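Local atomic coordinates of small COPII coat GTPase SAR1 (Encephalitozoon cuniculi, PDB entry 6VS4), a protein that belongs to the small GTPases of the ADP-ribosylation factor family, has the P-loop NTPase fold and is associated with the COPII coat. Residues Thr53-Lys58 with Val111-Val116; Phe31-Phe36 with Leu59-Thr64; Asn146-Glu151 with Tyr162-Trp167. All blocks are in the same frame, centred on the assembly; numbering follows the deposited sequence.

Contact 1 of 3, residues Thr53-Lys58 with Val111-Val116. With MG (magnesium ion), chain E; GDP (guanosine-5'-diphosphate), chain D.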
# COMPACT_ATOMS: atom_id res chain seq x y z
N THR A 53 -2.97 4.16 30.17
CA THR A 53 -1.65 4.02 29.56
C THR A 53 -1.77 3.58 28.10
O THR A 53 -1.00 4.04 27.25
CB THR A 53 -0.82 3.02 30.36
OG1 THR A 53 -0.56 3.55 31.67
CG2 THR A 53 0.50 2.74 29.66
N THR A 54 -2.74 2.73 27.81
CA THR A 54 -2.98 2.30 26.43
C THR A 54 -3.35 3.48 25.54
O THR A 54 -2.84 3.60 24.42
CB THR A 54 -4.08 1.23 26.41
OG1 THR A 54 -3.68 0.11 27.20
CG2 THR A 54 -4.35 0.77 24.99
N LEU A 55 -4.22 4.36 26.03
CA LEU A 55 -4.63 5.52 25.24
C LEU A 55 -3.46 6.46 24.98
O LEU A 55 -3.27 6.93 23.85
CB LEU A 55 -5.77 6.26 25.93
CG LEU A 55 -6.17 7.59 25.26
CD1 LEU A 55 -6.57 7.39 23.80
CD2 LEU A 55 -7.29 8.26 26.03
N VAL A 56 -2.67 6.75 26.02
CA VAL A 56 -1.58 7.70 25.85
C VAL A 56 -0.52 7.12 24.92
O VAL A 56 0.06 7.84 24.10
CB VAL A 56 -1.02 8.12 27.22
CG1 VAL A 56 0.19 9.01 27.05
CG2 VAL A 56 -2.10 8.86 28.01
N ASN A 57 -0.26 5.82 25.03
CA ASN A 57 0.63 5.16 24.08
C ASN A 57 0.08 5.24 22.66
O ASN A 57 0.85 5.27 21.69
CB ASN A 57 0.86 3.71 24.49
CG ASN A 57 1.75 3.59 25.71
OD1 ASN A 57 2.40 4.55 26.11
ND2 ASN A 57 1.77 2.40 26.31
N LYS A 58 -1.25 5.28 22.52
CA LYS A 58 -1.85 5.40 21.20
C LYS A 58 -1.62 6.78 20.60
O LYS A 58 -1.46 6.90 19.38
CB LYS A 58 -3.34 5.09 21.29
CG LYS A 58 -4.02 4.76 19.98
CD LYS A 58 -5.46 4.32 20.18
CE LYS A 58 -5.91 3.41 19.04
NZ LYS A 58 -5.22 2.07 19.14
N VAL A 111 -9.59 13.73 30.77
CA VAL A 111 -10.07 12.53 30.11
C VAL A 111 -10.25 11.47 31.19
O VAL A 111 -9.28 10.98 31.77
CB VAL A 111 -9.10 12.08 29.01
CG1 VAL A 111 -9.60 10.82 28.33
CG2 VAL A 111 -8.93 13.19 28.00
N PHE A 112 -11.50 11.12 31.47
CA PHE A 112 -11.84 10.13 32.48
C PHE A 112 -12.26 8.85 31.78
O PHE A 112 -13.19 8.86 30.96
CB PHE A 112 -12.95 10.64 33.40
CG PHE A 112 -13.16 9.79 34.61
CD1 PHE A 112 -14.00 8.69 34.57
CD2 PHE A 112 -12.52 10.09 35.81
CE1 PHE A 112 -14.20 7.90 35.70
CE2 PHE A 112 -12.72 9.30 36.94
CZ PHE A 112 -13.55 8.21 36.88
N ILE A 113 -11.58 7.75 32.09
CA ILE A 113 -11.75 6.48 31.39
C ILE A 113 -12.34 5.44 32.33
O ILE A 113 -11.87 5.28 33.46
CB ILE A 113 -10.41 5.99 30.82
CG1 ILE A 113 -9.80 7.08 29.92
CG2 ILE A 113 -10.61 4.72 30.03
CD1 ILE A 113 -8.53 6.66 29.19
N VAL A 114 -13.36 4.72 31.85
CA VAL A 114 -14.04 3.68 32.61
C VAL A 114 -14.00 2.37 31.84
O VAL A 114 -14.27 2.34 30.63
CB VAL A 114 -15.50 4.08 32.92
CG1 VAL A 114 -16.24 2.94 33.65
CG2 VAL A 114 -15.56 5.36 33.71
N ASP A 115 -13.69 1.28 32.54
CA ASP A 115 -13.81 -0.07 31.99
C ASP A 115 -15.25 -0.54 32.19
O ASP A 115 -15.65 -0.89 33.31
CB ASP A 115 -12.81 -1.01 32.66
CG ASP A 115 -12.85 -2.44 32.11
OD1 ASP A 115 -13.79 -2.79 31.36
OD2 ASP A 115 -11.93 -3.22 32.44
N VAL A 116 -16.03 -0.58 31.11
CA VAL A 116 -17.44 -0.94 31.21
C VAL A 116 -17.62 -2.41 31.53
O VAL A 116 -18.71 -2.82 31.96
CB VAL A 116 -18.20 -0.57 29.92
CG1 VAL A 116 -17.98 0.88 29.57
CG2 VAL A 116 -17.75 -1.47 28.76
MG MG E . -0.99 2.99 33.68
PB GDP D . -4.24 1.62 33.14
O1B GDP D . -4.05 1.00 34.54
O2B GDP D . -3.02 2.38 32.69
O3B GDP D . -5.52 2.45 33.16
O3A GDP D . -4.53 0.43 32.13
PA GDP D . -3.84 -0.08 30.79
O1A GDP D . -2.54 -0.75 31.19
O2A GDP D . -3.74 1.00 29.79
O5' GDP D . -4.81 -1.24 30.28
C5' GDP D . -5.05 -2.47 30.99
C4' GDP D . -5.41 -3.55 30.01
O4' GDP D . -6.65 -3.21 29.35
C3' GDP D . -4.39 -3.82 28.90
O3' GDP D . -4.12 -5.21 28.75
C2' GDP D . -5.06 -3.24 27.65
O2' GDP D . -4.67 -3.95 26.48
C1' GDP D . -6.53 -3.49 27.97
N9 GDP D . -7.46 -2.63 27.23
C8 GDP D . -7.45 -1.27 27.11
N7 GDP D . -8.42 -0.81 26.36
C5 GDP D . -9.11 -1.94 25.95
C6 GDP D . -10.25 -2.10 25.09
O6 GDP D . -10.91 -1.22 24.55
N1 GDP D . -10.59 -3.43 24.93
C2 GDP D . -9.96 -4.49 25.53
N2 GDP D . -10.44 -5.70 25.26
N3 GDP D . -8.92 -4.35 26.34
C4 GDP D . -8.54 -3.07 26.49
O HOH W 1 -2.16 4.46 34.27
O HOH W 2 -1.05 1.14 32.89
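L55 of helix 52-59 and I113 of strand 109-115 mark the closest approach of the two backbones, their CA atoms 9.5 Å apart, a gap bridged by side chains alone. A single methyl does most of this work. With CG of L55 anti to its own backbone N (chi1 173°), CD2 comes to 3.8 Å from CD1 of I113, the two chains meeting at a slant. The same CD2 faces CG1 of V111 tip to tip at 4.1 Å. V111 and I113 are alternate residues of the strand and so both project toward the helix, giving the leucine two buried neighbours.

The example illustrates a principle of P-loop proteins: one flank of a helix packs on the sheet while its first turn serves the nucleotide. OG1 of T53 binds the magnesium ion at 2.1 Å, alongside O2B of GDP and two waters, and T53 N donates to that O2B over 3.1 Å at 161°. T54 grips O2A of GDP twice, from its N at 2.8 Å and from its OG1 at 2.7 Å. These roles are consistent with a Walker A motif ending in T53.

Beyond the pair, L55 also packs on F44 of strand 40-47, L144 of strand 141-146, and L205 and F209 of helix 204-223. The contact thus lies among the central parallel strands, with helix 204-223 closing over it.

Contact 2 of 3, residues Phe31-Phe36 with Leu59-Thr64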
# COMPACT_ATOMS: atom_id res chain seq x y z
N PHE A 31 -3.32 14.15 13.78
CA PHE A 31 -4.55 14.89 14.01
C PHE A 31 -4.66 15.34 15.46
O PHE A 31 -5.01 16.49 15.74
CB PHE A 31 -5.74 14.02 13.61
CG PHE A 31 -7.04 14.48 14.20
CD1 PHE A 31 -7.83 15.41 13.55
CD2 PHE A 31 -7.49 13.96 15.41
CE1 PHE A 31 -9.03 15.83 14.09
CE2 PHE A 31 -8.68 14.38 15.96
CZ PHE A 31 -9.46 15.31 15.30
N VAL A 32 -4.34 14.44 16.39
CA VAL A 32 -4.48 14.77 17.80
C VAL A 32 -3.42 15.78 18.22
O VAL A 32 -3.72 16.76 18.92
CB VAL A 32 -4.40 13.48 18.64
CG1 VAL A 32 -4.06 13.79 20.09
CG2 VAL A 32 -5.72 12.72 18.53
N LYS A 33 -2.18 15.58 17.77
CA LYS A 33 -1.11 16.51 18.09
C LYS A 33 -1.42 17.92 17.59
O LYS A 33 -1.00 18.91 18.21
CB LYS A 33 0.20 15.99 17.49
CG LYS A 33 1.43 16.84 17.76
CD LYS A 33 2.58 16.00 18.31
CE LYS A 33 2.87 14.80 17.43
NZ LYS A 33 3.86 13.88 18.06
N SER A 34 -2.16 18.04 16.49
CA SER A 34 -2.51 19.34 15.91
C SER A 34 -3.72 19.99 16.57
O SER A 34 -4.02 21.14 16.27
CB SER A 34 -2.77 19.20 14.42
OG SER A 34 -4.09 18.72 14.21
N LEU A 35 -4.42 19.27 17.45
CA LEU A 35 -5.62 19.82 18.08
C LEU A 35 -5.30 20.95 19.04
O LEU A 35 -6.08 21.89 19.17
CB LEU A 35 -6.37 18.71 18.82
CG LEU A 35 -7.46 17.96 18.05
CD1 LEU A 35 -8.27 17.09 18.99
CD2 LEU A 35 -8.36 18.93 17.31
N PHE A 36 -4.16 20.88 19.71
CA PHE A 36 -3.82 21.81 20.76
C PHE A 36 -2.83 22.82 20.20
O PHE A 36 -1.68 22.48 19.90
CB PHE A 36 -3.23 21.05 21.95
CG PHE A 36 -4.14 19.97 22.47
CD1 PHE A 36 -5.08 20.24 23.45
CD2 PHE A 36 -4.06 18.68 21.95
CE1 PHE A 36 -5.92 19.24 23.92
CE2 PHE A 36 -4.90 17.69 22.41
CZ PHE A 36 -5.83 17.97 23.40
N LEU A 59 -1.55 7.82 21.43
CA LEU A 59 -1.43 9.19 20.95
C LEU A 59 0.01 9.57 20.63
O LEU A 59 0.24 10.42 19.78
CB LEU A 59 -1.99 10.16 21.99
CG LEU A 59 -3.44 9.96 22.40
CD1 LEU A 59 -3.77 10.79 23.63
CD2 LEU A 59 -4.37 10.31 21.26
N LYS A 60 0.98 8.95 21.30
CA LYS A 60 2.35 9.41 21.21
C LYS A 60 3.04 8.90 19.95
O LYS A 60 2.67 7.86 19.39
CB LYS A 60 3.13 8.97 22.46
CG LYS A 60 3.57 7.52 22.44
CD LYS A 60 4.21 7.12 23.76
CE LYS A 60 5.08 5.89 23.58
NZ LYS A 60 6.50 6.27 23.27
N SER A 61 4.03 9.65 19.50
CA SER A 61 4.94 9.21 18.44
C SER A 61 6.17 8.63 19.11
O SER A 61 6.92 9.35 19.79
CB SER A 61 5.32 10.37 17.51
OG SER A 61 4.27 10.70 16.61
N ASP A 62 6.40 7.33 18.92
CA ASP A 62 7.50 6.65 19.61
C ASP A 62 8.85 7.27 19.29
O ASP A 62 9.82 7.05 20.03
CB ASP A 62 7.49 5.17 19.25
CG ASP A 62 6.12 4.54 19.44
OD1 ASP A 62 5.32 4.56 18.47
OD2 ASP A 62 5.83 4.03 20.54
N SER A 63 8.94 8.06 18.21
CA SER A 63 10.21 8.67 17.81
C SER A 63 10.52 9.92 18.61
O SER A 63 11.67 10.13 19.04
CB SER A 63 10.18 8.98 16.31
OG SER A 63 8.93 9.55 15.94
N THR A 64 9.53 10.80 18.81
CA THR A 64 9.78 12.12 19.38
C THR A 64 9.32 12.29 20.82
O THR A 64 9.83 13.18 21.51
CB THR A 64 9.12 13.20 18.51
OG1 THR A 64 7.70 13.03 18.52
CG2 THR A 64 9.61 13.09 17.08
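V32, late in the long helix 9-33, packs against L59, the last helical residue of helix 52-59, so the contact joins the N-terminal helix to the exit of the helix that follows the P-loop. Their CA atoms are 7.1 Å apart, and the side chains cross at about a right angle. CD2 of L59 touches both branches of the valine, at 3.7 Å from CG1 and 3.9 Å from CG2, so that one leucine methyl rests against the fork.

Beside this apolar pair runs a polar one. The side chain of K33 sets out with CG anti to the backbone N, then bends at chi2 (130°) and chi3 (53°), which carries NZ across to the loop. There it lies 3.5 Å from OG of S61 and, more loosely, 4.0 Å from OG1 of T64: proximity rather than a firm bond. A long, weak ion pair with D65 adds to the setting of NZ; D65 also accepts a hydrogen bond from S61 N. Within the loop, K60 NZ and D62 OD2 form a salt bridge of 3.6 Å.

L59 continues inward onto F44 of strand 40-47, I80 of strand 75-80 and F209 of helix 204-223. K33 also leans on I80, while F31 meets A206 of helix 204-223, so the contact fills the corner between these strands and that helix.

Contact 3 of 3, residues Asn146-Glu151 with Tyr162-Trp167. With GDP (guanosine-5'-diphosphate), chain D.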
# COMPACT_ATOMS: atom_id res chain seq x y z
N ASN A 146 -14.86 2.70 28.00
CA ASN A 146 -13.91 1.92 27.23
C ASN A 146 -14.21 0.43 27.34
O ASN A 146 -14.95 -0.01 28.22
CB ASN A 146 -12.47 2.21 27.70
CG ASN A 146 -11.42 1.65 26.76
OD1 ASN A 146 -11.61 1.61 25.54
ND2 ASN A 146 -10.30 1.21 27.32
N LYS A 147 -13.61 -0.34 26.42
CA LYS A 147 -13.71 -1.80 26.37
C LYS A 147 -15.12 -2.28 26.03
O LYS A 147 -15.54 -3.35 26.46
CB LYS A 147 -13.24 -2.44 27.69
CG LYS A 147 -11.88 -1.97 28.15
CD LYS A 147 -11.23 -3.00 29.04
CE LYS A 147 -9.97 -2.48 29.69
NZ LYS A 147 -9.50 -3.44 30.70
N ILE A 148 -15.85 -1.51 25.21
CA ILE A 148 -17.20 -1.92 24.84
C ILE A 148 -17.18 -3.20 24.02
O ILE A 148 -18.21 -3.88 23.92
CB ILE A 148 -17.93 -0.80 24.08
CG1 ILE A 148 -17.27 -0.55 22.72
CG2 ILE A 148 -18.01 0.47 24.94
CD1 ILE A 148 -17.94 0.53 21.92
N ASP A 149 -16.04 -3.55 23.42
CA ASP A 149 -15.93 -4.82 22.70
C ASP A 149 -16.15 -6.02 23.63
O ASP A 149 -16.60 -7.08 23.18
CB ASP A 149 -14.56 -4.94 22.01
CG ASP A 149 -13.40 -4.83 22.99
OD1 ASP A 149 -13.30 -3.81 23.69
OD2 ASP A 149 -12.58 -5.78 23.06
N LEU A 150 -15.83 -5.88 24.92
CA LEU A 150 -16.04 -6.98 25.86
C LEU A 150 -17.51 -7.24 26.13
O LEU A 150 -17.86 -8.32 26.62
CB LEU A 150 -15.28 -6.71 27.16
CG LEU A 150 -13.76 -6.62 26.98
CD1 LEU A 150 -13.04 -6.40 28.30
CD2 LEU A 150 -13.24 -7.87 26.29
N GLU A 151 -18.39 -6.28 25.82
CA GLU A 151 -19.83 -6.49 25.85
C GLU A 151 -20.39 -6.84 24.49
O GLU A 151 -21.62 -6.90 24.33
CB GLU A 151 -20.54 -5.26 26.41
CG GLU A 151 -20.13 -4.93 27.82
CD GLU A 151 -20.32 -6.11 28.76
OE1 GLU A 151 -21.43 -6.70 28.77
OE2 GLU A 151 -19.36 -6.45 29.47
N TYR A 162 -29.77 2.11 24.57
CA TYR A 162 -30.14 3.14 25.54
C TYR A 162 -30.33 2.57 26.95
O TYR A 162 -30.07 3.27 27.93
CB TYR A 162 -31.40 3.89 25.08
CG TYR A 162 -32.67 3.08 24.98
CD1 TYR A 162 -33.49 2.91 26.09
CD2 TYR A 162 -33.07 2.52 23.78
CE1 TYR A 162 -34.67 2.19 26.01
CE2 TYR A 162 -34.25 1.78 23.69
CZ TYR A 162 -35.04 1.63 24.81
OH TYR A 162 -36.22 0.91 24.75
N GLN A 163 -30.76 1.31 27.06
CA GLN A 163 -30.85 0.68 28.38
C GLN A 163 -29.48 0.61 29.05
O GLN A 163 -29.31 1.02 30.20
CB GLN A 163 -31.46 -0.72 28.28
CG GLN A 163 -32.90 -0.78 27.82
CD GLN A 163 -33.46 -2.20 27.83
OE1 GLN A 163 -33.68 -2.78 28.89
NE2 GLN A 163 -33.71 -2.76 26.65
N TRP A 164 -28.48 0.12 28.32
CA TRP A 164 -27.15 -0.07 28.89
C TRP A 164 -26.48 1.26 29.19
O TRP A 164 -25.76 1.39 30.19
CB TRP A 164 -26.33 -0.93 27.94
CG TRP A 164 -24.91 -1.25 28.33
CD1 TRP A 164 -24.50 -2.04 29.37
CD2 TRP A 164 -23.72 -0.84 27.65
NE1 TRP A 164 -23.13 -2.13 29.39
CE2 TRP A 164 -22.63 -1.40 28.34
CE3 TRP A 164 -23.48 -0.04 26.53
CZ2 TRP A 164 -21.31 -1.19 27.95
CZ3 TRP A 164 -22.17 0.16 26.14
CH2 TRP A 164 -21.10 -0.41 26.85
N LYS A 165 -26.70 2.27 28.33
CA LYS A 165 -26.15 3.59 28.62
C LYS A 165 -26.74 4.16 29.91
O LYS A 165 -26.01 4.72 30.73
CB LYS A 165 -26.40 4.52 27.43
CG LYS A 165 -25.55 4.18 26.21
CD LYS A 165 -26.12 4.76 24.92
CE LYS A 165 -26.29 6.26 24.99
NZ LYS A 165 -27.17 6.72 23.88
N SER A 166 -28.04 3.98 30.12
CA SER A 166 -28.65 4.44 31.37
C SER A 166 -28.08 3.69 32.57
O SER A 166 -27.78 4.30 33.60
CB SER A 166 -30.16 4.27 31.31
OG SER A 166 -30.77 5.31 30.57
N TRP A 167 -27.90 2.37 32.44
CA TRP A 167 -27.39 1.58 33.56
C TRP A 167 -25.95 1.96 33.90
O TRP A 167 -25.58 2.01 35.08
CB TRP A 167 -27.49 0.09 33.23
CG TRP A 167 -26.96 -0.82 34.28
CD1 TRP A 167 -27.56 -1.13 35.48
CD2 TRP A 167 -25.73 -1.54 34.25
NE1 TRP A 167 -26.77 -2.01 36.19
CE2 TRP A 167 -25.64 -2.28 35.46
CE3 TRP A 167 -24.68 -1.64 33.32
CZ2 TRP A 167 -24.56 -3.10 35.75
CZ3 TRP A 167 -23.60 -2.46 33.61
CH2 TRP A 167 -23.55 -3.18 34.82
PB GDP D . -4.24 1.62 33.14
O1B GDP D . -4.05 1.00 34.54
O2B GDP D . -3.02 2.38 32.69
O3B GDP D . -5.52 2.45 33.16
O3A GDP D . -4.53 0.43 32.13
PA GDP D . -3.84 -0.08 30.79
O1A GDP D . -2.54 -0.75 31.19
O2A GDP D . -3.74 1.00 29.79
O5' GDP D . -4.81 -1.24 30.28
C5' GDP D . -5.05 -2.47 30.99
C4' GDP D . -5.41 -3.55 30.01
O4' GDP D . -6.65 -3.21 29.35
C3' GDP D . -4.39 -3.82 28.90
O3' GDP D . -4.12 -5.21 28.75
C2' GDP D . -5.06 -3.24 27.65
O2' GDP D . -4.67 -3.95 26.48
C1' GDP D . -6.53 -3.49 27.97
N9 GDP D . -7.46 -2.63 27.23
C8 GDP D . -7.45 -1.27 27.11
N7 GDP D . -8.42 -0.81 26.36
C5 GDP D . -9.11 -1.94 25.95
C6 GDP D . -10.25 -2.10 25.09
O6 GDP D . -10.91 -1.22 24.55
N1 GDP D . -10.59 -3.43 24.93
C2 GDP D . -9.96 -4.49 25.53
N2 GDP D . -10.44 -5.70 25.26
N3 GDP D . -8.92 -4.35 26.34
C4 GDP D . -8.54 -3.07 26.49
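W164 presents the far end of its indole to I148 and E151, and these three residues make the whole contact. CG2 of I148 approaches CH2 at 3.7 Å, at the edge of the ring and in its plane, with the two side chains crossing at about a right angle. E151 comes in obliquely, its CG 3.9 Å from CZ2, and its carboxylate plane lies 25° from that of the ring. The indole reaches across because CG of W164 is anti to the backbone N (chi1 180°), extending the side chain from helix 162-172 toward the 3-10 turn 148-151.

On its other side the same short segment meets GDP. D149 takes the guanine edge with both carboxylate oxygens, OD1 receiving N1 at 3.0 Å and OD2 receiving N2 at 3.1 Å. K147 runs extended over one face of the base, its CG 3.5 Å from C6, and its NZ donates to O4' of the ribose at 3.2 Å. ND2 of N146 lies 2.9 Å from N7.

A second shell holds these groups. OE2 of E151 is hydrogen-bonded to H117 ND1, OD1 of D149 to T192 OG1, and the amide of N146 to A50 O through ND2 and to I193 N through OD1. I148 packs on P155 and A158 of helix 155-159, and W164 shares A158 while meeting the ring of H153 with planes about 40° apart.

The example shows how a recognition loop can be backed by a helix. The sequence N146-K147-I148-D149 is the NKxD motif by which small GTPases recognise guanine: its variable position, I148, is buried against helix 155-159 and W164 while the other three address the nucleotide.

How the contacts relate
Contacts 1 and 3 meet GDP at its two ends, contact 1 at the phosphates and contact 3 at the ribose and base, with centres 16 Å apart. They also touch directly: N146 N probably donates to V114 O at 2.7 Å, D115 OD2 and K147 NZ form a 3.0 Å salt bridge, and V116 CG2 packs on W164 CZ2 at 3.7 Å. Segment 59-64 of contact 2 continues directly from 53-58 of contact 1, and the segments of the two contacts alternate along the chain; yet their centres are also 16 Å apart, and the side chain of L59 is about 12 Å from GDP. Contacts 2 and 3 lie on opposite sides of the chain's centre, their nearest atoms about 12 Å apart.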